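Local coordinates for protein phospholipase C-beta (PLC-beta) (Sepia officinalis, PDB 3QR0) that belongs to the phospholipase C-beta family of multidomain proteins, with PH, EF-hand, TIM-barrel and C2 domains and a calcium ion bound in the TIM-barrel part, at residues D26-W31 with K131-E136; L52-E57 with Q63-A68; D72-K77 with I355-L360; A90-G95 with I99-K104. All blocks are in the same frame, centred on the assembly; numbering follows the deposited sequence.

Overall arrangement
All four contacts involve the PH domain: interactions 1 to 3 each use a strand of its seven-strand antiparallel sheet, and interaction 4 lies beside it, between helices 85-93 and 101-104. Interaction 1 joins strand 26-31 to helix 127-141 and closes a long loop of chain; interactions 2 and 4 are nested inside it, the first a hairpin at one margin of the sheet, the second a turn. Their centres lie about 13 and 12 Å from that of interaction 1, and both touch it. Interaction 3 starts from strand 70-75, at the other margin of the sheet, and spans 277 intervening residues to helix 354-361 in the X-domain range. It therefore docks the PH domain against the TIM-barrel part.

Interaction 1 (D26-W31 with K131-E136); sequences DKFLKW and KKWSEE
Strand 26-31 and helix segment 131-136 stay well separated as backbones: their nearest CA atoms, Asp-26 and Trp-133, are 9.1 Å apart, and side chains bridge the gap. This is the PH-domain plan, in which the C-terminal helix, here 127-141, packs against the beta-sheet. Trp-133 meets Asp-26 and Phe-28, whose CB atoms both point toward it from the same face of the strand. Phe-28 forms a T-shaped pair with the indole. Its edge, led by CZ, points at the face of the five-membered ring; the centroids are 5.0 Å apart and the planes stand at 86°. Phe-28 CZ comes to 3.8 Å from Trp-133 CD1, and Leu-122 and Ala-124 of strand 118-124 pack on Phe-28. Trp-133 has CG beside its own backbone N (chi1 -82°), which carries the indole off the helix with NE1 facing the start of the strand. The polar edge of this otherwise buried ring is thus satisfied by a carboxylate, which Gln-21 also holds through its NE2. The hydrogen bond from Trp-133 NE1 to the anti lone pair of Asp-26 OD2 is nearly straight (177°), 2.8 Å long, with the acceptor in the ring plane.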
# COMPACT_ATOMS: atom_id res chain seq x y z
N ASP A 26 -21.44 -21.86 -2.90
CA ASP A 26 -21.17 -23.06 -3.67
C ASP A 26 -20.51 -24.12 -2.79
O ASP A 26 -19.90 -23.80 -1.76
CB ASP A 26 -20.30 -22.73 -4.89
CG ASP A 26 -21.11 -22.25 -6.09
OD1 ASP A 26 -22.10 -22.93 -6.46
OD2 ASP A 26 -20.75 -21.21 -6.68
N LYS A 27 -20.65 -25.37 -3.20
CA LYS A 27 -20.08 -26.50 -2.47
C LYS A 27 -18.63 -26.70 -2.89
O LYS A 27 -18.31 -26.64 -4.08
CB LYS A 27 -20.90 -27.76 -2.73
CG LYS A 27 -22.38 -27.62 -2.33
CD LYS A 27 -23.30 -28.61 -3.05
CE LYS A 27 -23.58 -29.85 -2.23
NZ LYS A 27 -24.84 -30.53 -2.66
N PHE A 28 -17.76 -26.89 -1.91
CA PHE A 28 -16.34 -27.17 -2.16
C PHE A 28 -15.87 -28.26 -1.22
O PHE A 28 -16.41 -28.40 -0.12
CB PHE A 28 -15.47 -25.95 -1.88
CG PHE A 28 -15.67 -24.81 -2.84
CD1 PHE A 28 -14.81 -24.63 -3.92
CD2 PHE A 28 -16.68 -23.87 -2.64
CE1 PHE A 28 -14.97 -23.57 -4.80
CE2 PHE A 28 -16.85 -22.80 -3.51
CZ PHE A 28 -15.99 -22.65 -4.60
N LEU A 29 -14.87 -29.02 -1.64
CA LEU A 29 -14.14 -29.88 -0.71
C LEU A 29 -12.94 -29.09 -0.22
O LEU A 29 -12.18 -28.55 -1.02
CB LEU A 29 -13.69 -31.19 -1.36
CG LEU A 29 -14.78 -32.23 -1.64
CD1 LEU A 29 -14.14 -33.52 -2.16
CD2 LEU A 29 -15.64 -32.52 -0.41
N LYS A 30 -12.79 -29.01 1.10
CA LYS A 30 -11.67 -28.29 1.72
C LYS A 30 -10.67 -29.30 2.27
O LYS A 30 -11.06 -30.27 2.91
CB LYS A 30 -12.20 -27.40 2.84
CG LYS A 30 -11.14 -26.56 3.52
CD LYS A 30 -11.75 -25.74 4.65
CE LYS A 30 -10.78 -24.67 5.13
NZ LYS A 30 -9.54 -25.26 5.69
N TRP A 31 -9.38 -29.06 2.03
CA TRP A 31 -8.33 -29.93 2.56
C TRP A 31 -7.13 -29.10 3.02
O TRP A 31 -7.01 -27.92 2.69
CB TRP A 31 -7.90 -30.95 1.50
CG TRP A 31 -7.34 -30.33 0.26
CD1 TRP A 31 -8.04 -29.81 -0.80
CD2 TRP A 31 -5.95 -30.15 -0.07
NE1 TRP A 31 -7.18 -29.32 -1.75
CE2 TRP A 31 -5.89 -29.52 -1.32
CE3 TRP A 31 -4.75 -30.45 0.60
CZ2 TRP A 31 -4.69 -29.19 -1.94
CZ3 TRP A 31 -3.55 -30.13 -0.01
CH2 TRP A 31 -3.53 -29.50 -1.27
N LYS A 131 -13.27 -20.88 -11.51
CA LYS A 131 -12.89 -19.65 -12.21
C LYS A 131 -13.69 -18.46 -11.71
O LYS A 131 -13.11 -17.42 -11.36
CB LYS A 131 -13.06 -19.82 -13.72
CG LYS A 131 -12.57 -18.63 -14.54
CD LYS A 131 -12.59 -18.93 -16.03
CE LYS A 131 -12.21 -17.71 -16.86
NZ LYS A 131 -12.32 -17.98 -18.32
N LYS A 132 -15.01 -18.60 -11.65
CA LYS A 132 -15.87 -17.50 -11.19
C LYS A 132 -15.51 -17.02 -9.79
O LYS A 132 -15.41 -15.82 -9.56
CB LYS A 132 -17.35 -17.90 -11.23
CG LYS A 132 -18.29 -16.76 -10.85
CD LYS A 132 -19.58 -16.78 -11.65
CE LYS A 132 -20.31 -15.43 -11.58
NZ LYS A 132 -19.48 -14.27 -12.00
N TRP A 133 -15.31 -17.95 -8.86
CA TRP A 133 -14.93 -17.58 -7.48
C TRP A 133 -13.57 -16.89 -7.44
O TRP A 133 -13.39 -15.92 -6.73
CB TRP A 133 -14.94 -18.79 -6.55
CG TRP A 133 -16.30 -19.11 -6.04
CD1 TRP A 133 -17.28 -19.78 -6.71
CD2 TRP A 133 -16.84 -18.77 -4.76
NE1 TRP A 133 -18.40 -19.88 -5.93
CE2 TRP A 133 -18.15 -19.27 -4.72
CE3 TRP A 133 -16.34 -18.10 -3.64
CZ2 TRP A 133 -18.98 -19.11 -3.61
CZ3 TRP A 133 -17.16 -17.95 -2.53
CH2 TRP A 133 -18.47 -18.45 -2.53
N SER A 134 -12.62 -17.40 -8.22
CA SER A 134 -11.28 -16.83 -8.27
C SER A 134 -11.29 -15.38 -8.77
O SER A 134 -10.63 -14.52 -8.19
CB SER A 134 -10.37 -17.67 -9.17
OG SER A 134 -9.01 -17.31 -8.97
N GLU A 135 -12.06 -15.12 -9.83
CA GLU A 135 -12.15 -13.77 -10.38
C GLU A 135 -12.89 -12.82 -9.45
O GLU A 135 -12.48 -11.68 -9.27
CB GLU A 135 -12.82 -13.79 -11.75
CG GLU A 135 -11.97 -14.47 -12.80
CD GLU A 135 -12.67 -14.59 -14.14
OE1 GLU A 135 -13.87 -14.94 -14.17
OE2 GLU A 135 -12.00 -14.34 -15.17
N GLU A 136 -13.98 -13.29 -8.85
CA GLU A 136 -14.80 -12.45 -7.99
C GLU A 136 -14.08 -12.11 -6.69
O GLU A 136 -13.99 -10.93 -6.32
CB GLU A 136 -16.15 -13.11 -7.69
CG GLU A 136 -17.11 -13.12 -8.88
CD GLU A 136 -17.49 -11.73 -9.36
OE1 GLU A 136 -17.67 -10.83 -8.52
OE2 GLU A 136 -17.63 -11.55 -10.59

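Interaction 2 (L52-E57 with Q63-A68); sequences LYWKIE and QLLDLA
Leu-52 and Leu-65 form a hydrogen-bonded antiparallel pair, as do Trp-54 and Gln-63, and the non-hydrogen-bonded pair Tyr-53 with Leu-64 lies between them. This is a beta hairpin of the PH-domain sheet. The axes of its short strand segments approach to 4.6 Å and run antiparallel at 175°, and four backbone bonds stitch them; the shortest, Leu-65 N to Leu-52 O, measures 2.8 Å.

On the face shared by Leu-52, Trp-54, Gln-63 and Leu-65, the indole of Trp-54 bends across to the partner strand. Its CG sits between the backbone N and the carbonyl carbon (chi1 66°), a rotation that lays the ring beneath Gln-63. There the CB of Gln-63 makes a CH-pi contact, 3.6 Å from the centroid of the five-membered ring of Trp-54. Farther along the indole, Trp-54 CH2 meets Leu-65 CG at 4.0 Å, the leucine arriving at the ring edge. Past the strand end, the side chains of Leu-67 and Leu-52 cross at about a right angle, Leu-67 CD2 3.8 Å from Leu-52 CG.

Behind Leu-67, the chain is shaped by an Asx turn: Asp-66 OD1 accepts from Ala-68 N at 3.0 Å, and the same oxygen pairs with Lys-157. Tyr-53 and Leu-64 lie on the other face, against helix 151-165, while Leu-52 and Leu-67 pack on helix 127-141 and strand 39-45 continues the sheet beside strand 51-54.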
# COMPACT_ATOMS: atom_id res chain seq x y z
N LEU A 52 -15.26 -14.19 3.26
CA LEU A 52 -15.61 -15.55 2.89
C LEU A 52 -15.96 -16.25 4.19
O LEU A 52 -15.26 -16.08 5.19
CB LEU A 52 -14.42 -16.27 2.26
CG LEU A 52 -13.99 -15.84 0.86
CD1 LEU A 52 -12.72 -16.58 0.46
CD2 LEU A 52 -15.10 -16.12 -0.11
N TYR A 53 -17.03 -17.04 4.20
CA TYR A 53 -17.38 -17.77 5.41
C TYR A 53 -18.00 -19.13 5.10
O TYR A 53 -18.53 -19.35 4.01
CB TYR A 53 -18.29 -16.94 6.32
CG TYR A 53 -19.69 -16.66 5.80
CD1 TYR A 53 -20.78 -17.41 6.25
CD2 TYR A 53 -19.93 -15.63 4.89
CE1 TYR A 53 -22.07 -17.15 5.79
CE2 TYR A 53 -21.22 -15.36 4.43
CZ TYR A 53 -22.28 -16.13 4.88
OH TYR A 53 -23.56 -15.87 4.42
N TRP A 54 -17.89 -20.03 6.07
CA TRP A 54 -18.39 -21.39 5.94
C TRP A 54 -18.51 -22.04 7.32
O TRP A 54 -17.83 -21.64 8.27
CB TRP A 54 -17.48 -22.23 5.03
CG TRP A 54 -16.10 -22.46 5.60
CD1 TRP A 54 -15.67 -23.56 6.29
CD2 TRP A 54 -14.97 -21.57 5.52
NE1 TRP A 54 -14.35 -23.41 6.64
CE2 TRP A 54 -13.90 -22.20 6.18
CE3 TRP A 54 -14.77 -20.30 4.95
CZ2 TRP A 54 -12.63 -21.61 6.30
CZ3 TRP A 54 -13.51 -19.72 5.07
CH2 TRP A 54 -12.46 -20.37 5.74
N LYS A 55 -19.38 -23.04 7.42
CA LYS A 55 -19.57 -23.74 8.68
C LYS A 55 -18.90 -25.11 8.61
O LYS A 55 -18.96 -25.78 7.58
CB LYS A 55 -21.06 -23.88 8.99
CG LYS A 55 -21.69 -22.56 9.38
CD LYS A 55 -23.15 -22.71 9.79
CE LYS A 55 -23.69 -21.41 10.37
NZ LYS A 55 -23.51 -20.25 9.45
N ILE A 56 -18.25 -25.49 9.70
CA ILE A 56 -17.73 -26.83 9.88
C ILE A 56 -18.61 -27.52 10.91
O ILE A 56 -18.83 -27.00 12.01
CB ILE A 56 -16.26 -26.81 10.37
CG1 ILE A 56 -15.34 -26.22 9.29
CG2 ILE A 56 -15.80 -28.22 10.76
CD1 ILE A 56 -15.22 -27.07 8.03
N GLU A 57 -19.14 -28.68 10.54
CA GLU A 57 -20.06 -29.42 11.39
C GLU A 57 -19.38 -29.76 12.72
O GLU A 57 -18.30 -30.34 12.74
CB GLU A 57 -20.51 -30.70 10.69
CG GLU A 57 -21.73 -31.36 11.30
CD GLU A 57 -22.24 -32.53 10.47
OE1 GLU A 57 -22.90 -33.42 11.04
OE2 GLU A 57 -21.98 -32.56 9.25
N GLN A 63 -16.55 -20.37 10.51
CA GLN A 63 -15.20 -20.11 10.02
C GLN A 63 -15.27 -18.99 9.00
O GLN A 63 -16.28 -18.85 8.31
CB GLN A 63 -14.62 -21.37 9.38
CG GLN A 63 -14.60 -22.57 10.31
CD GLN A 63 -13.78 -22.32 11.55
OE1 GLN A 63 -14.32 -22.12 12.64
NE2 GLN A 63 -12.47 -22.29 11.40
N LEU A 64 -14.22 -18.19 8.93
CA LEU A 64 -14.20 -17.09 7.97
C LEU A 64 -12.80 -16.68 7.55
O LEU A 64 -11.82 -17.01 8.22
CB LEU A 64 -14.96 -15.87 8.52
CG LEU A 64 -14.31 -15.04 9.64
CD1 LEU A 64 -15.09 -13.76 9.87
CD2 LEU A 64 -14.21 -15.84 10.92
N LEU A 65 -12.74 -15.99 6.42
CA LEU A 65 -11.56 -15.26 5.99
C LEU A 65 -11.96 -13.81 5.74
O LEU A 65 -12.88 -13.53 4.96
CB LEU A 65 -10.98 -15.86 4.71
CG LEU A 65 -10.25 -17.21 4.83
CD1 LEU A 65 -9.80 -17.67 3.45
CD2 LEU A 65 -9.07 -17.13 5.79
N ASP A 66 -11.28 -12.90 6.43
CA ASP A 66 -11.46 -11.47 6.22
C ASP A 66 -10.72 -11.11 4.94
O ASP A 66 -9.50 -11.23 4.88
CB ASP A 66 -10.88 -10.71 7.42
CG ASP A 66 -11.16 -9.21 7.38
OD1 ASP A 66 -11.32 -8.65 6.28
OD2 ASP A 66 -11.19 -8.59 8.46
N LEU A 67 -11.47 -10.69 3.93
CA LEU A 67 -10.89 -10.42 2.61
C LEU A 67 -9.90 -9.25 2.62
O LEU A 67 -9.13 -9.09 1.67
CB LEU A 67 -11.99 -10.18 1.57
CG LEU A 67 -12.89 -11.37 1.26
CD1 LEU A 67 -13.87 -11.02 0.16
CD2 LEU A 67 -12.08 -12.60 0.87
N ALA A 68 -9.89 -8.47 3.70
CA ALA A 68 -8.89 -7.43 3.92
C ALA A 68 -7.45 -7.98 3.93
O ALA A 68 -6.51 -7.24 3.66
CB ALA A 68 -9.16 -6.69 5.22

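Interaction 3 (D72-K77 with I355-L360); sequences DIRCAK and IYRQVL
Arg-74 lays one face of its guanidinium over the aliphatic part of Arg-357, with Arg-74 NH2 3.4 Å from Arg-357 CD. The methylene carbon sits 3.2 Å above the guanidinium plane, toward its rim. The two guanidinium planes are turned 44° from each other, and Arg-74 NH1 comes to 4.1 Å from Arg-357 NE. Both side chains are extended from CG to NE, which brings the guanidinium of Arg-74, from strand 70-75 of the PH domain, onto the CD of Arg-357, from helix 354-361 in the TIM-barrel part.

Three acidic residues bond to the pair. Asp-72, two residues before Arg-74 on the same strand, takes both NE and NH2 of Arg-74 on a single oxygen; the NE bond to Asp-72 OD2 is 2.8 Å. Both bonds lie in the guanidinium plane, which helps fix its rotation. Glu-354 pairs with Arg-74 NH2 through OE2 and with Arg-357 NH1 through OE1, and its OE2 also accepts from Gln-358 NE2. Glu-402 takes Arg-357 NE.

The pair is thus embedded in a network of carboxylates, and Glu-354, shared by both arginines, probably balances their charge and ties the strand to the helix where the domains meet.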
# COMPACT_ATOMS: atom_id res chain seq x y z
N ASP A 72 -4.13 -13.54 -2.63
CA ASP A 72 -4.39 -14.07 -3.94
C ASP A 72 -5.37 -15.23 -3.85
O ASP A 72 -5.52 -15.85 -2.80
CB ASP A 72 -3.08 -14.54 -4.59
CG ASP A 72 -3.11 -14.47 -6.11
OD1 ASP A 72 -4.17 -14.15 -6.71
OD2 ASP A 72 -2.06 -14.75 -6.72
N ILE A 73 -6.05 -15.47 -4.96
CA ILE A 73 -6.85 -16.66 -5.15
C ILE A 73 -6.58 -17.13 -6.57
O ILE A 73 -6.60 -16.32 -7.51
CB ILE A 73 -8.35 -16.42 -4.87
CG1 ILE A 73 -9.16 -17.69 -5.17
CG2 ILE A 73 -8.88 -15.22 -5.64
CD1 ILE A 73 -10.58 -17.65 -4.62
N ARG A 74 -6.27 -18.41 -6.71
CA ARG A 74 -5.83 -18.99 -7.98
C ARG A 74 -6.63 -20.24 -8.28
O ARG A 74 -7.08 -20.93 -7.38
CB ARG A 74 -4.35 -19.37 -7.90
CG ARG A 74 -3.44 -18.22 -7.64
CD ARG A 74 -2.10 -18.64 -7.08
NE ARG A 74 -1.44 -17.48 -6.50
CZ ARG A 74 -0.34 -17.51 -5.75
NH1 ARG A 74 0.27 -18.67 -5.49
NH2 ARG A 74 0.15 -16.38 -5.27
N CYS A 75 -6.79 -20.54 -9.57
CA CYS A 75 -7.50 -21.74 -9.98
C CYS A 75 -6.80 -22.41 -11.15
O CYS A 75 -5.87 -21.86 -11.74
CB CYS A 75 -8.95 -21.40 -10.34
SG CYS A 75 -9.14 -20.35 -11.81
N ALA A 76 -7.27 -23.61 -11.48
CA ALA A 76 -6.75 -24.37 -12.61
C ALA A 76 -5.24 -24.58 -12.50
O ALA A 76 -4.75 -25.00 -11.45
CB ALA A 76 -7.14 -23.68 -13.92
N LYS A 77 -4.50 -24.26 -13.57
CA LYS A 77 -3.07 -24.54 -13.62
C LYS A 77 -2.26 -23.78 -12.56
O LYS A 77 -1.16 -24.21 -12.21
CB LYS A 77 -2.51 -24.26 -15.03
CG LYS A 77 -2.44 -22.80 -15.43
CD LYS A 77 -2.05 -22.66 -16.90
CE LYS A 77 -1.35 -21.33 -17.18
NZ LYS A 77 -0.97 -21.19 -18.61
N ILE A 355 7.45 -15.18 -3.30
CA ILE A 355 7.69 -13.75 -3.03
C ILE A 355 7.55 -12.89 -4.28
O ILE A 355 7.10 -11.74 -4.20
CB ILE A 355 9.08 -13.52 -2.34
CG1 ILE A 355 9.21 -12.07 -1.83
CG2 ILE A 355 10.22 -13.86 -3.28
CD1 ILE A 355 8.13 -11.64 -0.86
N TYR A 356 7.90 -13.42 -5.45
CA TYR A 356 7.71 -12.68 -6.71
C TYR A 356 6.24 -12.39 -6.99
O TYR A 356 5.89 -11.29 -7.40
CB TYR A 356 8.36 -13.40 -7.90
CG TYR A 356 9.85 -13.23 -7.94
CD1 TYR A 356 10.43 -12.15 -8.61
CD2 TYR A 356 10.69 -14.13 -7.29
CE1 TYR A 356 11.81 -11.98 -8.63
CE2 TYR A 356 12.06 -13.97 -7.31
CZ TYR A 356 12.62 -12.90 -7.97
OH TYR A 356 13.99 -12.76 -7.98
N ARG A 357 5.38 -13.38 -6.76
CA ARG A 357 3.95 -13.18 -6.92
C ARG A 357 3.49 -12.12 -5.92
O ARG A 357 2.79 -11.18 -6.28
CB ARG A 357 3.18 -14.49 -6.71
CG ARG A 357 3.55 -15.59 -7.68
CD ARG A 357 2.61 -16.79 -7.59
NE ARG A 357 3.08 -17.89 -8.42
CZ ARG A 357 3.90 -18.88 -8.03
NH1 ARG A 357 4.36 -18.96 -6.79
NH2 ARG A 357 4.25 -19.81 -8.90
N GLN A 358 3.91 -12.25 -4.66
CA GLN A 358 3.45 -11.32 -3.62
C GLN A 358 3.88 -9.88 -3.88
O GLN A 358 3.10 -8.95 -3.67
CB GLN A 358 3.91 -11.76 -2.23
CG GLN A 358 3.25 -13.05 -1.74
CD GLN A 358 1.74 -12.99 -1.73
OE1 GLN A 358 1.16 -11.99 -1.29
NE2 GLN A 358 1.09 -14.05 -2.20
N VAL A 359 5.12 -9.69 -4.33
CA VAL A 359 5.62 -8.34 -4.62
C VAL A 359 4.86 -7.70 -5.78
O VAL A 359 4.48 -6.52 -5.71
CB VAL A 359 7.15 -8.35 -4.86
CG1 VAL A 359 7.63 -7.02 -5.43
CG2 VAL A 359 7.87 -8.67 -3.56
N LEU A 360 4.59 -8.48 -6.83
CA LEU A 360 3.82 -7.99 -7.98
C LEU A 360 2.37 -7.65 -7.60
O LEU A 360 1.76 -6.76 -8.19
CB LEU A 360 3.86 -9.01 -9.13
CG LEU A 360 5.20 -9.06 -9.88
CD1 LEU A 360 5.32 -10.34 -10.70
CD2 LEU A 360 5.37 -7.83 -10.77

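Interaction 4 (A90-G95 with I99-K104); sequences AGTNFG and IPLQDK
Lys-104 donates to backbone carbonyls at the end of helix 85-93 and just after it, while Leu-101 packs against the last turn of the same helix. Together they fasten a tight excursion of the PH domain, in which the chain leaves the helix, turns through the next few residues and re-enters through the short, weakly bonded helix at about 101-104.

The polar part centres on one ammonium group. Lys-104 NZ bonds to Phe-94 O at 2.8 Å and to Gly-91 O at 3.1 Å, the latter in the carbonyl plane; a third bond, to Thr-92 O, is weak. Ser-96 O is a further acceptor, just beyond the helix. The lysine side chain bends at its third torsion (chi3 -75°), which turns NZ in among the carbonyls. Two of these oxygens, of Gly-91 and Thr-92, lie in the last turn of the helix, where the dipole would be expected to favour a positive charge, which probably helps to stabilise the ammonium group of this buried lysine.

The apolar part is carried by Leu-101. Its CG is anti to the backbone N (chi1 177°), and CD1 of Leu-101 rests on the backbone of Gly-91, which has no side chain, 3.6 Å from Gly-91 C. Alongside, Leu-101 CB lies 3.9 Å from Thr-92 OG1, the two side chains crossing at about a right angle; that hydroxyl is hydrogen-bonded to Lys-88 O.

Farther out, Phe-94 and Ala-90 pack on Leu-29 of strand 26-31, Leu-101 and Lys-104 both touch Val-123 of strand 118-124, and the chain runs directly on into strand 105-110.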
# COMPACT_ATOMS: atom_id res chain seq x y z
N ALA A 90 -11.07 -38.25 -3.64
CA ALA A 90 -12.29 -37.52 -3.28
C ALA A 90 -12.51 -36.32 -4.20
O ALA A 90 -13.63 -36.08 -4.67
CB ALA A 90 -12.24 -37.08 -1.83
N GLY A 91 -11.44 -35.57 -4.46
CA GLY A 91 -11.49 -34.41 -5.33
C GLY A 91 -11.84 -34.74 -6.77
O GLY A 91 -12.57 -34.00 -7.43
N THR A 92 -11.31 -35.87 -7.26
CA THR A 92 -11.60 -36.33 -8.60
C THR A 92 -13.07 -36.72 -8.73
O THR A 92 -13.69 -36.44 -9.75
CB THR A 92 -10.68 -37.51 -9.00
OG1 THR A 92 -9.34 -37.03 -9.18
CG2 THR A 92 -11.15 -38.16 -10.30
N ASN A 93 -13.63 -37.34 -7.69
CA ASN A 93 -15.05 -37.71 -7.66
C ASN A 93 -16.02 -36.57 -7.35
O ASN A 93 -17.22 -36.72 -7.55
CB ASN A 93 -15.27 -38.85 -6.66
CG ASN A 93 -14.57 -40.14 -7.06
OD1 ASN A 93 -14.42 -40.44 -8.25
ND2 ASN A 93 -14.13 -40.90 -6.07
N PHE A 94 -15.51 -35.44 -6.86
CA PHE A 94 -16.36 -34.31 -6.46
C PHE A 94 -16.87 -33.53 -7.67
O PHE A 94 -16.09 -33.05 -8.49
CB PHE A 94 -15.58 -33.37 -5.53
CG PHE A 94 -16.44 -32.37 -4.81
CD1 PHE A 94 -17.31 -32.78 -3.80
CD2 PHE A 94 -16.37 -31.02 -5.11
CE1 PHE A 94 -18.10 -31.86 -3.12
CE2 PHE A 94 -17.16 -30.09 -4.43
CZ PHE A 94 -18.02 -30.51 -3.44
N GLY A 95 -18.19 -33.41 -7.78
CA GLY A 95 -18.80 -32.79 -8.96
C GLY A 95 -18.72 -33.76 -10.13
O GLY A 95 -19.28 -34.85 -10.07
N ILE A 99 -14.10 -33.87 -15.37
CA ILE A 99 -13.32 -32.63 -15.32
C ILE A 99 -12.04 -32.94 -14.55
O ILE A 99 -12.11 -33.42 -13.42
CB ILE A 99 -14.09 -31.51 -14.61
CG1 ILE A 99 -15.44 -31.27 -15.30
CG2 ILE A 99 -13.26 -30.22 -14.60
CD1 ILE A 99 -16.36 -30.35 -14.54
N PRO A 100 -10.87 -32.70 -15.17
CA PRO A 100 -9.59 -32.99 -14.52
C PRO A 100 -9.47 -32.33 -13.16
O PRO A 100 -9.93 -31.19 -12.98
CB PRO A 100 -8.55 -32.41 -15.49
CG PRO A 100 -9.21 -32.46 -16.80
CD PRO A 100 -10.67 -32.20 -16.55
N LEU A 101 -8.87 -33.03 -12.21
CA LEU A 101 -8.80 -32.57 -10.83
C LEU A 101 -8.32 -31.13 -10.73
O LEU A 101 -8.96 -30.32 -10.07
CB LEU A 101 -7.90 -33.49 -10.00
CG LEU A 101 -7.68 -33.09 -8.54
CD1 LEU A 101 -9.01 -32.82 -7.84
CD2 LEU A 101 -6.89 -34.17 -7.81
N GLN A 102 -7.21 -30.82 -11.38
CA GLN A 102 -6.59 -29.51 -11.22
C GLN A 102 -7.44 -28.35 -11.74
O GLN A 102 -7.37 -27.24 -11.20
CB GLN A 102 -5.20 -29.47 -11.86
CG GLN A 102 -4.41 -28.24 -11.44
CD GLN A 102 -2.91 -28.39 -11.54
OE1 GLN A 102 -2.39 -29.43 -11.96
NE2 GLN A 102 -2.19 -27.33 -11.17
N ASP A 103 -8.25 -28.60 -12.77
CA ASP A 103 -9.19 -27.61 -13.30
C ASP A 103 -10.24 -27.17 -12.27
O ASP A 103 -10.78 -26.06 -12.35
CB ASP A 103 -9.89 -28.15 -14.55
CG ASP A 103 -8.95 -28.37 -15.73
OD1 ASP A 103 -7.80 -27.85 -15.70
OD2 ASP A 103 -9.36 -29.04 -16.70
N LYS A 104 -10.53 -28.05 -11.30
CA LYS A 104 -11.49 -27.76 -10.23
C LYS A 104 -10.87 -27.13 -8.97
O LYS A 104 -11.60 -26.68 -8.08
CB LYS A 104 -12.22 -29.04 -9.82
CG LYS A 104 -13.01 -29.66 -10.95
CD LYS A 104 -13.84 -30.85 -10.48
CE LYS A 104 -13.00 -32.08 -10.22
NZ LYS A 104 -13.86 -33.29 -10.16